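Long-range contacts in 6-phosphogluconate dehydrogenase, NAD-binding (Mycolicibacterium smegmatis MC2 155, PDB 6SMT), which reduces imines to amines with S-enantioselectivity, using NADPH as the bound cofactor: residues 26-31 / 49-54; 121-127 / 139-145; 244-249 / 268-273. All blocks are in the same frame, centred on the assembly; numbering follows the deposited sequence. Where two conformers were deposited one is given.

Contact 1. Residues 26-31 / 49-54; sequences SRALLD and LRDRGA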
loop_
_atom_site.group_PDB
_atom_site.type_symbol
_atom_site.label_atom_id
_atom_site.label_comp_id
_atom_site.label_asym_id
_atom_site.label_seq_id
_atom_site.Cartn_x
_atom_site.Cartn_y
_atom_site.Cartn_z
ATOM N N SER B 26 5.255 4.229 -27.750
ATOM C CA SER B 26 5.819 4.494 -29.097
ATOM C C SER B 26 7.300 4.162 -29.143
ATOM O O SER B 26 7.735 3.495 -30.108
ATOM C CB SER B 26 5.601 5.928 -29.455
ATOM O OG SER B 26 4.243 6.293 -29.550
ATOM N N ARG B 27 8.057 4.509 -28.113
ATOM C CA ARG B 27 9.497 4.151 -28.085
ATOM C C ARG B 27 9.661 2.660 -28.060
ATOM O O ARG B 27 10.540 2.104 -28.730
ATOM C CB ARG B 27 10.225 4.740 -26.883
ATOM C CG ARG B 27 10.401 6.244 -26.964
ATOM C CD ARG B 27 11.343 6.712 -25.836
ATOM N NE ARG B 27 10.972 6.348 -24.460
ATOM C CZ ARG B 27 10.144 7.070 -23.684
ATOM N NH1 ARG B 27 9.551 8.137 -24.171
ATOM N NH2 ARG B 27 9.820 6.610 -22.506
ATOM N N ALA B 28 8.874 1.934 -27.284
ATOM C CA ALA B 28 9.058 0.478 -27.207
ATOM C C ALA B 28 8.732 -0.142 -28.569
ATOM O O ALA B 28 9.423 -1.151 -28.956
ATOM C CB ALA B 28 8.181 -0.107 -26.113
ATOM N N LEU B 29 7.677 0.291 -29.255
ATOM C CA LEU B 29 7.278 -0.282 -30.539
ATOM C C LEU B 29 8.368 0.073 -31.567
ATOM O O LEU B 29 8.717 -0.833 -32.379
ATOM C CB LEU B 29 5.929 0.269 -30.960
ATOM C CG LEU B 29 4.774 -0.160 -30.051
ATOM C CD1 LEU B 29 3.600 0.762 -30.289
ATOM C CD2 LEU B 29 4.455 -1.647 -30.237
ATOM N N LEU B 30 8.922 1.272 -31.497
ATOM C CA LEU B 30 10.012 1.611 -32.452
ATOM C C LEU B 30 11.240 0.784 -32.150
ATOM O O LEU B 30 11.936 0.314 -33.129
ATOM C CB LEU B 30 10.342 3.092 -32.353
ATOM C CG LEU B 30 9.358 4.051 -32.981
ATOM C CD1 LEU B 30 9.671 5.472 -32.476
ATOM C CD2 LEU B 30 9.439 4.016 -34.494
ATOM N N ASP B 31 11.557 0.603 -30.889
ATOM C CA ASP B 31 12.767 -0.156 -30.544
ATOM C C ASP B 31 12.614 -1.593 -31.002
ATOM O O ASP B 31 13.711 -2.170 -31.332
ATOM C CB ASP B 31 12.959 -0.128 -29.042
ATOM C CG ASP B 31 13.400 1.142 -28.444
ATOM O OD1 ASP B 31 13.807 2.088 -29.169
ATOM O OD2 ASP B 31 13.384 1.215 -27.148
ATOM N N LEU B 49 9.703 11.562 -31.303
ATOM C CA LEU B 49 9.466 10.220 -31.847
ATOM C C LEU B 49 9.766 10.153 -33.347
ATOM O O LEU B 49 10.194 9.086 -33.795
ATOM C CB LEU B 49 8.007 9.826 -31.569
ATOM C CG LEU B 49 7.780 9.636 -30.062
ATOM C CD1 LEU B 49 6.299 9.521 -29.735
ATOM C CD2 LEU B 49 8.476 8.394 -29.565
ATOM N N ARG B 50 9.501 11.215 -34.075
ATOM C CA ARG B 50 9.884 11.236 -35.528
ATOM C C ARG B 50 11.396 11.052 -35.666
ATOM O O ARG B 50 11.844 10.259 -36.496
ATOM C CB ARG B 50 9.445 12.550 -36.197
ATOM C CG ARG B 50 7.952 12.610 -36.481
ATOM C CD ARG B 50 7.565 13.495 -37.691
ATOM N NE ARG B 50 7.880 14.832 -37.241
ATOM C CZ ARG B 50 7.034 15.690 -36.668
ATOM N NH1 ARG B 50 5.739 15.442 -36.547
ATOM N NH2 ARG B 50 7.505 16.856 -36.266
ATOM N N ASP B 51 12.177 11.678 -34.804
ATOM C CA ASP B 51 13.642 11.487 -34.802
ATOM C C ASP B 51 14.059 10.055 -34.520
ATOM O O ASP B 51 15.113 9.612 -35.020
ATOM C CB ASP B 51 14.291 12.413 -33.819
ATOM C CG ASP B 51 14.115 13.907 -34.131
ATOM O OD1 ASP B 51 13.635 14.319 -35.295
ATOM O OD2 ASP B 51 14.442 14.644 -33.190
ATOM N N ARG B 52 13.257 9.324 -33.747
ATOM C CA ARG B 52 13.534 7.912 -33.411
ATOM C C ARG B 52 13.020 6.982 -34.515
ATOM O O ARG B 52 13.206 5.792 -34.342
ATOM C CB ARG B 52 12.922 7.561 -32.043
ATOM C CG ARG B 52 13.499 8.410 -30.921
ATOM C CD ARG B 52 13.011 8.086 -29.508
ATOM N NE ARG B 52 13.409 6.743 -29.096
ATOM C CZ ARG B 52 14.453 6.454 -28.311
ATOM N NH1 ARG B 52 15.233 7.424 -27.882
ATOM N NH2 ARG B 52 14.703 5.193 -27.994
ATOM N N GLY B 53 12.313 7.489 -35.499
ATOM C CA GLY B 53 11.813 6.680 -36.619
ATOM C C GLY B 53 10.359 6.622 -36.811
ATOM O O GLY B 53 9.909 5.975 -37.739
ATOM N N ALA B 54 9.575 7.293 -35.957
ATOM C CA ALA B 54 8.107 7.300 -36.146
ATOM C C ALA B 54 7.710 8.156 -37.331
ATOM O O ALA B 54 8.414 9.194 -37.625
ATOM C CB ALA B 54 7.404 7.821 -34.913
HETATM O O HOH W 1 12.737 4.367 -30.140
#
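Apolar contacts make up the inner part of this joint between the end of helix 20-31 and the last turn of helix 47-51 with the turn that follows it. Leu30 is its centrepiece: its CD1 lies 4.3 Å from Leu49 CD2 and 4.1 Å from Ala54 CB, while its CD2 comes within 3.6 Å of both Gly53 C and Ala54 N. Deeper in, Ser26 CB meets Leu49 CD1 at 3.7 Å; the hydroxyl of Ser26 is engaged within its own helix, on the carbonyl of Gly22.

Backbone hydrogen bonding shapes the partner. Ala54 N bonds to Leu49 O (2.9 Å) and Gly53 N to Arg50 O (3.0 Å), with Gly53 at positive phi: a Schellman motif, whose tight turn brings Ala54 round to Leu30.

Charge is confined to the outer edge. Arg52 NH2 makes a long, weak salt bridge to Asp31 OD1 (3.4 Å), reinforced by a water that accepts from Arg52 NE and donates to Asp31 OD1, both at 2.7 Å. Arg27 CD covers one face of the Arg52 guanidinium.

Helix 20-31, which follows strand 12-16 and the glycine-rich turn, thus packs on the connection between strands 35-39 and 55-56, an arrangement characteristic of the dinucleotide-binding Rossmann fold.

Contact 2. Residues 121-127 / 139-145; sequences YLDGAIM and SILFAGP. With NDP (NADPH dihydro-nicotinamide-adenine-dinucleotide phosphate), chain L; 2EH ((2S)-2-ethylhexan-1-ol), chain N.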
loop_
_atom_site.group_PDB
_atom_site.type_symbol
_atom_site.label_atom_id
_atom_site.label_comp_id
_atom_site.label_asym_id
_atom_site.label_seq_id
_atom_site.Cartn_x
_atom_site.Cartn_y
_atom_site.Cartn_z
ATOM N N TYR B 121 -12.327 -4.287 -31.627
ATOM C CA TYR B 121 -11.832 -3.576 -30.426
ATOM C C TYR B 121 -11.348 -4.553 -29.403
ATOM O O TYR B 121 -12.037 -5.534 -29.096
ATOM C CB TYR B 121 -12.955 -2.721 -29.821
ATOM C CG TYR B 121 -12.521 -1.867 -28.658
ATOM C CD1 TYR B 121 -11.766 -0.740 -28.844
ATOM C CD2 TYR B 121 -12.886 -2.181 -27.389
ATOM C CE1 TYR B 121 -11.402 0.054 -27.793
ATOM C CE2 TYR B 121 -12.562 -1.378 -26.313
ATOM C CZ TYR B 121 -11.745 -0.283 -26.497
ATOM O OH TYR B 121 -11.381 0.540 -25.453
ATOM N N LEU B 122 -10.211 -4.244 -28.794
ATOM C CA LEU B 122 -9.820 -4.834 -27.499
ATOM C C LEU B 122 -9.760 -3.692 -26.511
ATOM O O LEU B 122 -9.297 -2.595 -26.872
ATOM C CB LEU B 122 -8.482 -5.563 -27.492
ATOM C CG LEU B 122 -8.417 -6.741 -28.401
ATOM C CD1 LEU B 122 -6.960 -7.230 -28.488
ATOM C CD2 LEU B 122 -9.306 -7.853 -27.900
ATOM N N ASP B 123 -10.087 -3.901 -25.249
ATOM C CA ASP B 123 -9.809 -2.928 -24.187
ATOM C C ASP B 123 -8.602 -3.405 -23.413
ATOM O O ASP B 123 -8.441 -4.622 -23.186
ATOM C CB ASP B 123 -10.992 -2.792 -23.218
ATOM C CG ASP B 123 -10.838 -1.478 -22.428
ATOM O OD1 ASP B 123 -10.757 -0.399 -23.096
ATOM O OD2 ASP B 123 -10.656 -1.529 -21.146
ATOM N N GLY B 124 -7.716 -2.503 -23.037
ATOM C CA GLY B 124 -6.539 -2.870 -22.260
ATOM C C GLY B 124 -6.271 -1.893 -21.137
ATOM O O GLY B 124 -6.809 -0.801 -21.124
ATOM N N ALA B 125 -5.583 -2.372 -20.126
ATOM C CA ALA B 125 -5.228 -1.597 -18.947
ATOM C C ALA B 125 -3.759 -1.867 -18.644
ATOM O O ALA B 125 -3.357 -3.021 -18.381
ATOM C CB ALA B 125 -6.078 -1.961 -17.791
ATOM N N ILE B 126 -2.975 -0.815 -18.677
ATOM C CA ILE B 126 -1.538 -0.849 -18.351
ATOM C C ILE B 126 -1.357 -0.669 -16.854
ATOM O O ILE B 126 -1.855 0.305 -16.275
ATOM C CB ILE B 126 -0.766 0.248 -19.110
ATOM C CG1 ILE B 126 -0.990 0.152 -20.631
ATOM C CG2 ILE B 126 0.734 0.184 -18.740
ATOM C CD1 ILE B 126 -0.615 1.421 -21.319
ATOM N N MET B 127 -0.743 -1.650 -16.191
ATOM C CA MET B 127 -0.702 -1.728 -14.729
ATOM C C MET B 127 0.671 -1.410 -14.161
ATOM O O MET B 127 0.889 -1.639 -12.947
ATOM C CB MET B 127 -1.136 -3.136 -14.300
ATOM C CG MET B 127 -2.501 -3.515 -14.842
ATOM S SD MET B 127 -3.801 -2.349 -14.695
ATOM C CE MET B 127 -3.697 -1.868 -12.986
ATOM N N SER B 139 3.181 -4.896 -17.189
ATOM C CA SER B 139 1.998 -5.771 -17.254
ATOM C C SER B 139 0.856 -5.007 -17.881
ATOM O O SER B 139 0.535 -3.919 -17.414
ATOM C CB SER B 139 1.610 -6.256 -15.885
ATOM O OG SER B 139 0.362 -6.964 -15.911
ATOM N N ILE B 140 0.221 -5.617 -18.889
ATOM C CA ILE B 140 -0.943 -5.024 -19.583
ATOM C C ILE B 140 -2.005 -6.108 -19.600
ATOM O O ILE B 140 -1.756 -7.275 -19.998
ATOM C CB ILE B 140 -0.596 -4.474 -20.970
ATOM C CG1 ILE B 140 0.634 -3.573 -20.940
ATOM C CG2 ILE B 140 -1.833 -3.739 -21.489
ATOM C CD1 ILE B 140 1.037 -3.081 -22.301
ATOM N N LEU B 141 -3.213 -5.744 -19.181
ATOM C CA LEU B 141 -4.385 -6.644 -19.183
ATOM C C LEU B 141 -5.249 -6.322 -20.395
ATOM O O LEU B 141 -5.388 -5.118 -20.774
ATOM C CB LEU B 141 -5.229 -6.438 -17.915
ATOM C CG LEU B 141 -4.454 -6.391 -16.643
ATOM C CD1 LEU B 141 -5.432 -6.254 -15.486
ATOM C CD2 LEU B 141 -3.638 -7.608 -16.453
ATOM N N PHE B 142 -5.920 -7.329 -20.959
ATOM C CA PHE B 142 -6.740 -7.120 -22.162
ATOM C C PHE B 142 -8.015 -7.892 -22.012
ATOM O O PHE B 142 -8.089 -8.941 -21.415
ATOM C CB PHE B 142 -6.032 -7.654 -23.425
ATOM C CG PHE B 142 -4.760 -6.924 -23.765
ATOM C CD1 PHE B 142 -3.581 -7.309 -23.163
ATOM C CD2 PHE B 142 -4.738 -5.886 -24.661
ATOM C CE1 PHE B 142 -2.410 -6.623 -23.388
ATOM C CE2 PHE B 142 -3.536 -5.226 -24.932
ATOM C CZ PHE B 142 -2.394 -5.621 -24.313
ATOM N N ALA B 143 -9.047 -7.355 -22.667
ATOM C CA ALA B 143 -10.393 -7.969 -22.709
ATOM C C ALA B 143 -11.040 -7.743 -24.079
ATOM O O ALA B 143 -10.830 -6.712 -24.720
ATOM C CB ALA B 143 -11.291 -7.448 -21.609
ATOM N N GLY B 144 -11.826 -8.729 -24.496
ATOM C CA GLY B 144 -12.478 -8.736 -25.805
ATOM C C GLY B 144 -12.250 -10.071 -26.482
ATOM O O GLY B 144 -11.833 -11.028 -25.823
ATOM N N PRO B 145 -12.554 -10.163 -27.775
ATOM C CA PRO B 145 -12.480 -11.500 -28.392
ATOM C C PRO B 145 -11.112 -12.145 -28.287
ATOM O O PRO B 145 -10.136 -11.531 -28.653
ATOM C CB PRO B 145 -12.838 -11.152 -29.830
ATOM C CG PRO B 145 -13.735 -9.977 -29.715
ATOM C CD PRO B 145 -13.145 -9.129 -28.595
HETATM P PA NDP L . -2.661 11.543 -19.320
HETATM O O1A NDP L . -3.563 10.572 -18.615
HETATM O O2A NDP L . -2.216 12.794 -18.631
HETATM O O5B NDP L . -3.307 11.889 -20.727
HETATM C C5B NDP L . -2.593 12.822 -21.557
HETATM C C4B NDP L . -2.891 12.497 -22.999
HETATM O O4B NDP L . -4.318 12.599 -23.269
HETATM C C3B NDP L . -2.223 13.499 -23.962
HETATM O O3B NDP L . -1.880 12.873 -25.184
HETATM C C2B NDP L . -3.341 14.499 -24.162
HETATM O O2B NDP L . -3.311 15.304 -25.337
HETATM C C1B NDP L . -4.489 13.523 -24.328
HETATM N N9A NDP L . -5.814 14.121 -24.208
HETATM C C8A NDP L . -6.418 14.639 -23.085
HETATM N N7A NDP L . -7.631 15.082 -23.322
HETATM C C5A NDP L . -7.843 14.863 -24.673
HETATM C C6A NDP L . -8.911 15.154 -25.559
HETATM N N6A NDP L . -10.079 15.661 -25.176
HETATM N N1A NDP L . -8.748 14.811 -26.856
HETATM C C2A NDP L . -7.605 14.250 -27.259
HETATM N N3A NDP L . -6.527 13.955 -26.524
HETATM C C4A NDP L . -6.703 14.305 -25.245
HETATM O O3 NDP L . -1.303 10.866 -19.839
HETATM P PN NDP L . -0.449 9.582 -19.607
HETATM O O1N NDP L . 0.402 9.412 -20.785
HETATM O O2N NDP L . 0.213 9.674 -18.278
HETATM O O5D NDP L . -1.505 8.378 -19.467
HETATM C C5D NDP L . -2.289 7.965 -20.580
HETATM C C4D NDP L . -3.196 6.867 -20.081
HETATM O O4D NDP L . -2.357 5.759 -19.665
HETATM C C3D NDP L . -4.101 7.216 -18.891
HETATM O O3D NDP L . -5.415 6.688 -19.025
HETATM C C2D NDP L . -3.386 6.555 -17.727
HETATM O O2D NDP L . -4.211 6.191 -16.624
HETATM C C1D NDP L . -2.732 5.348 -18.348
HETATM N N1N NDP L . -1.510 4.901 -17.652
HETATM C C2N NDP L . -0.483 5.778 -17.420
HETATM C C3N NDP L . 0.612 5.418 -16.709
HETATM C C7N NDP L . 1.725 6.349 -16.437
HETATM O O7N NDP L . 2.651 5.898 -15.725
HETATM N N7N NDP L . 1.763 7.571 -16.939
HETATM C C4N NDP L . 0.709 4.088 -16.143
HETATM C C5N NDP L . -0.372 3.180 -16.469
HETATM C C6N NDP L . -1.391 3.561 -17.207
HETATM P P2B NDP L . -2.370 16.631 -25.292
HETATM O O1X NDP L . -2.840 17.423 -26.550
HETATM O O2X NDP L . -2.731 17.376 -24.010
HETATM O O3X NDP L . -0.943 16.257 -25.309
HETATM C C7 2EH N . -1.063 4.081 -12.331
HETATM C C8 2EH N . 0.384 2.035 -12.478
HETATM C C9 2EH N . -0.651 1.126 -11.839
HETATM C C12 2EH N . 1.648 5.553 -11.729
HETATM C C7A 2EH N . 0.297 3.469 -12.004
HETATM O O7C 2EH N . -1.238 4.776 -13.567
HETATM C CBA 2EH N . 1.508 4.261 -12.425
HETATM C CCA 2EH N . 3.035 6.043 -11.606
HETATM C CCB 2EH N . 3.117 7.059 -10.472
#
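Gly124 CA approaches Leu141 O to 2.9 Å, a short CA-H...O contact at a position where a side chain would be cramped. A CB here would be tight against that same oxygen and against the ring of Phe142, whose CD2 lies 4.3 Å from Gly124 CA. Gly124 and Phe142 form a non-hydrogen-bonded pair, with CA atoms only 4.3 Å apart.

The flanking pairs carry the regular antiparallel bonding. Asp123 and Ala143 exchange two hydrogen bonds (Asp123 N to Ala143 O 3.0 Å, Ala143 N to Asp123 O 2.8 Å), as do Ala125 and Leu141 (2.8 Å for both Ala125 N to Leu141 O and Leu141 N to Ala125 O); Met127 N to Ser139 O, 2.9 Å, continues the series.

Here the parallel Rossmann sheet changes direction: strand 120-126 runs parallel to strand 95-98, whereas strand 139-143 runs back against it and then pairs with strand 161-164. Ala125 and Leu141 face helix 171-199, and Leu141 also packs on His210 of the second subunit. On the other face, Ile126 CG1 meets Ile140 CG2 at 4.1 Å.

At one end, Gly144 adopts positive phi, and Leu122 CD2 lies 3.9 Å from Gly144 CA and 4.1 Å from Pro145 CD, just before helix 146-156. The opposite end reaches the bound ligands: Ile126 O is 3.2 Å from C5N of the NADPH nicotinamide ring, and Met127 O is 3.4 Å from C9 of the bound 2-ethylhexanol.

Contact 3. Residues 244-249 / 268-273; sequences VASSVR and FRGYVD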
loop_
_atom_site.group_PDB
_atom_site.type_symbol
_atom_site.label_atom_id
_atom_site.label_comp_id
_atom_site.label_asym_id
_atom_site.label_seq_id
_atom_site.Cartn_x
_atom_site.Cartn_y
_atom_site.Cartn_z
ATOM N N VAL B 244 -5.987 -3.074 16.166
ATOM C CA VAL B 244 -5.881 -1.950 15.210
ATOM C C VAL B 244 -6.825 -0.840 15.583
ATOM O O VAL B 244 -6.533 0.301 15.273
ATOM C CB VAL B 244 -5.949 -2.375 13.750
ATOM C CG1 VAL B 244 -7.222 -2.848 13.392
ATOM C CG2 VAL B 244 -5.509 -1.244 12.830
ATOM N N ALA B 245 -7.928 -1.163 16.263
ATOM C CA ALA B 245 -8.797 -0.053 16.722
ATOM C C ALA B 245 -8.049 0.898 17.634
ATOM O O ALA B 245 -8.261 2.141 17.610
ATOM C CB ALA B 245 -10.018 -0.613 17.425
ATOM N N SER B 246 -7.161 0.367 18.487
ATOM C CA SER B 246 -6.321 1.193 19.318
ATOM C C SER B 246 -5.253 1.886 18.489
ATOM O O SER B 246 -5.042 3.091 18.563
ATOM C CB SER B 246 -5.649 0.301 20.338
ATOM O OG SER B 246 -4.701 1.033 21.059
ATOM N N SER B 247 -4.597 1.120 17.605
ATOM C CA SER B 247 -3.493 1.672 16.825
ATOM C C SER B 247 -3.896 2.846 15.943
ATOM O O SER B 247 -3.232 3.895 15.899
ATOM C CB SER B 247 -2.842 0.552 16.014
ATOM O OG SER B 247 -1.667 1.109 15.385
ATOM N N VAL B 248 -5.003 2.688 15.231
ATOM C CA VAL B 248 -5.415 3.730 14.278
ATOM C C VAL B 248 -5.698 5.052 15.004
ATOM O O VAL B 248 -5.385 6.107 14.416
ATOM C CB VAL B 248 -6.602 3.268 13.414
ATOM C CG1 VAL B 248 -7.898 3.207 14.198
ATOM C CG2 VAL B 248 -6.719 4.114 12.145
ATOM N N ARG B 249 -6.183 4.991 16.239
ATOM C CA ARG B 249 -6.340 6.252 17.007
ATOM C C ARG B 249 -5.037 6.992 17.213
ATOM O O ARG B 249 -4.958 8.228 17.111
ATOM C CB ARG B 249 -7.054 5.942 18.318
ATOM C CG ARG B 249 -8.515 5.641 18.108
ATOM C CD ARG B 249 -9.177 5.150 19.356
ATOM N NE ARG B 249 -10.598 5.138 19.104
ATOM C CZ ARG B 249 -11.334 4.354 18.303
ATOM N NH1 ARG B 249 -10.850 3.414 17.458
ATOM N NH2 ARG B 249 -12.623 4.692 18.262
ATOM N N PHE B 268 -10.732 4.731 7.521
ATOM C CA PHE B 268 -10.425 3.364 7.953
ATOM C C PHE B 268 -10.911 3.092 9.377
ATOM O O PHE B 268 -11.450 2.029 9.654
ATOM C CB PHE B 268 -8.906 3.131 7.802
ATOM C CG PHE B 268 -8.487 1.700 8.029
ATOM C CD1 PHE B 268 -8.895 0.666 7.196
ATOM C CD2 PHE B 268 -7.640 1.416 9.090
ATOM C CE1 PHE B 268 -8.496 -0.637 7.434
ATOM C CE2 PHE B 268 -7.223 0.116 9.286
ATOM C CZ PHE B 268 -7.634 -0.885 8.481
ATOM N N ARG B 269 -10.687 4.023 10.258
ATOM C CA ARG B 269 -11.174 3.887 11.642
ATOM C C ARG B 269 -12.666 3.604 11.657
ATOM O O ARG B 269 -13.132 2.747 12.420
ATOM C CB ARG B 269 -10.827 5.114 12.456
ATOM C CG ARG B 269 -11.301 4.968 13.892
ATOM C CD ARG B 269 -11.099 6.227 14.719
ATOM N NE ARG B 269 -11.879 7.285 14.103
ATOM C CZ ARG B 269 -13.057 7.660 14.644
ATOM N NH1 ARG B 269 -13.498 7.021 15.723
ATOM N NH2 ARG B 269 -13.777 8.623 14.088
ATOM N N GLY B 270 -13.415 4.347 10.843
ATOM C CA GLY B 270 -14.859 4.055 10.878
ATOM C C GLY B 270 -15.201 2.640 10.584
ATOM O O GLY B 270 -16.039 2.023 11.282
ATOM N N TYR B 271 -14.492 1.964 9.663
ATOM C CA TYR B 271 -14.721 0.572 9.363
ATOM C C TYR B 271 -14.286 -0.306 10.545
ATOM O O TYR B 271 -14.919 -1.293 10.857
ATOM C CB TYR B 271 -13.992 0.124 8.101
ATOM C CG TYR B 271 -14.191 1.008 6.898
ATOM C CD1 TYR B 271 -15.421 1.512 6.499
ATOM C CD2 TYR B 271 -13.119 1.365 6.120
ATOM C CE1 TYR B 271 -15.539 2.355 5.392
ATOM C CE2 TYR B 271 -13.220 2.155 4.992
ATOM C CZ TYR B 271 -14.454 2.675 4.636
ATOM O OH TYR B 271 -14.555 3.494 3.534
ATOM N N VAL B 272 -13.098 -0.026 11.073
ATOM C CA VAL B 272 -12.577 -0.776 12.238
ATOM C C VAL B 272 -13.545 -0.700 13.422
ATOM O O VAL B 272 -13.893 -1.736 13.970
ATOM C CB VAL B 272 -11.177 -0.243 12.581
ATOM C CG1 VAL B 272 -10.726 -0.853 13.894
ATOM C CG2 VAL B 272 -10.194 -0.540 11.484
ATOM N N ASP B 273 -14.003 0.490 13.722
ATOM C CA ASP B 273 -14.907 0.662 14.857
ATOM C C ASP B 273 -16.234 -0.072 14.572
ATOM O O ASP B 273 -16.817 -0.597 15.548
ATOM C CB ASP B 273 -15.116 2.123 15.146
ATOM C CG ASP B 273 -13.953 2.831 15.795
ATOM O OD1 ASP B 273 -13.012 2.097 16.250
ATOM O OD2 ASP B 273 -14.026 4.100 15.880
#
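A branched residue on one helix can seat against a small one on its neighbour, and helices 241-257 and 263-280 illustrate how. Their segments run at 156°, with axes 9.6 Å apart at closest approach. Val272 is the bump and Ala245 the hollow: Val272 CG1 settles 3.5 Å from Ala245 CA and 3.6 Å from Ala245 CB, the same methyl also touching Val244, with Val244 CG1 and Val272 CG1 4.1 Å apart. The CA atoms of Ala245 and Val272 are accordingly separated by only 5.9 Å.

One turn further along, the bump comes from the other helix. Val248 sits against both Phe268 and Arg269, with Val248 CG2 4.2 Å from Phe268 CD2 and Val248 CG1 3.8 Å from Arg269 CG. The Phe268 ring turns its edge to two valines a turn apart, since Val244 CG2 also lies 4.2 Å from Phe268 CE2. The second subunit adds to this apolar side, its Trp184 packing on Val244 and its Gly188 on Phe268.

Along the outer side, Arg249 reaches across to Asp273 through two hydrogen bonds, Arg249 NH1 to Asp273 OD1 and Arg249 NH2 to Asp273 OD2, each 2.8 Å. Arg249 NH1 also bonds Ala245 O at 2.9 Å, and Arg269 CD covers one face of the Arg249 guanidinium. Because Asp273 OD2 is shared with Arg269 NH1 at 3.0 Å, one carboxylate offsets the proximity of two arginines whose NH2 (Arg249) and NH1 (Arg269) lie 3.6 Å apart, so the network holds the two helices together on the side where the apolar contact ends.

In the fold
The three contacts follow one another along the chain, and none touches another. Contacts 1 and 2 belong to the nucleotide-binding domain, with centres 22 Å apart; contact 3 lies in the helical C-terminal domain, its centre 37 Å from that of contact 2 and 50 Å from that of contact 1. The cofactor relates them. Contact 2 touches NADPH directly, whereas the Arg27 side chain of contact 1 stays about 10 Å from it. Contact 3 lies beside the other site of the dimer: its Val244 side chain is about 8 Å from a bound NADPH, and the cofactor beside contact 2 is hydrogen-bonded by Ser243 of the second subunit. Each pocket thus combines domains from both chains.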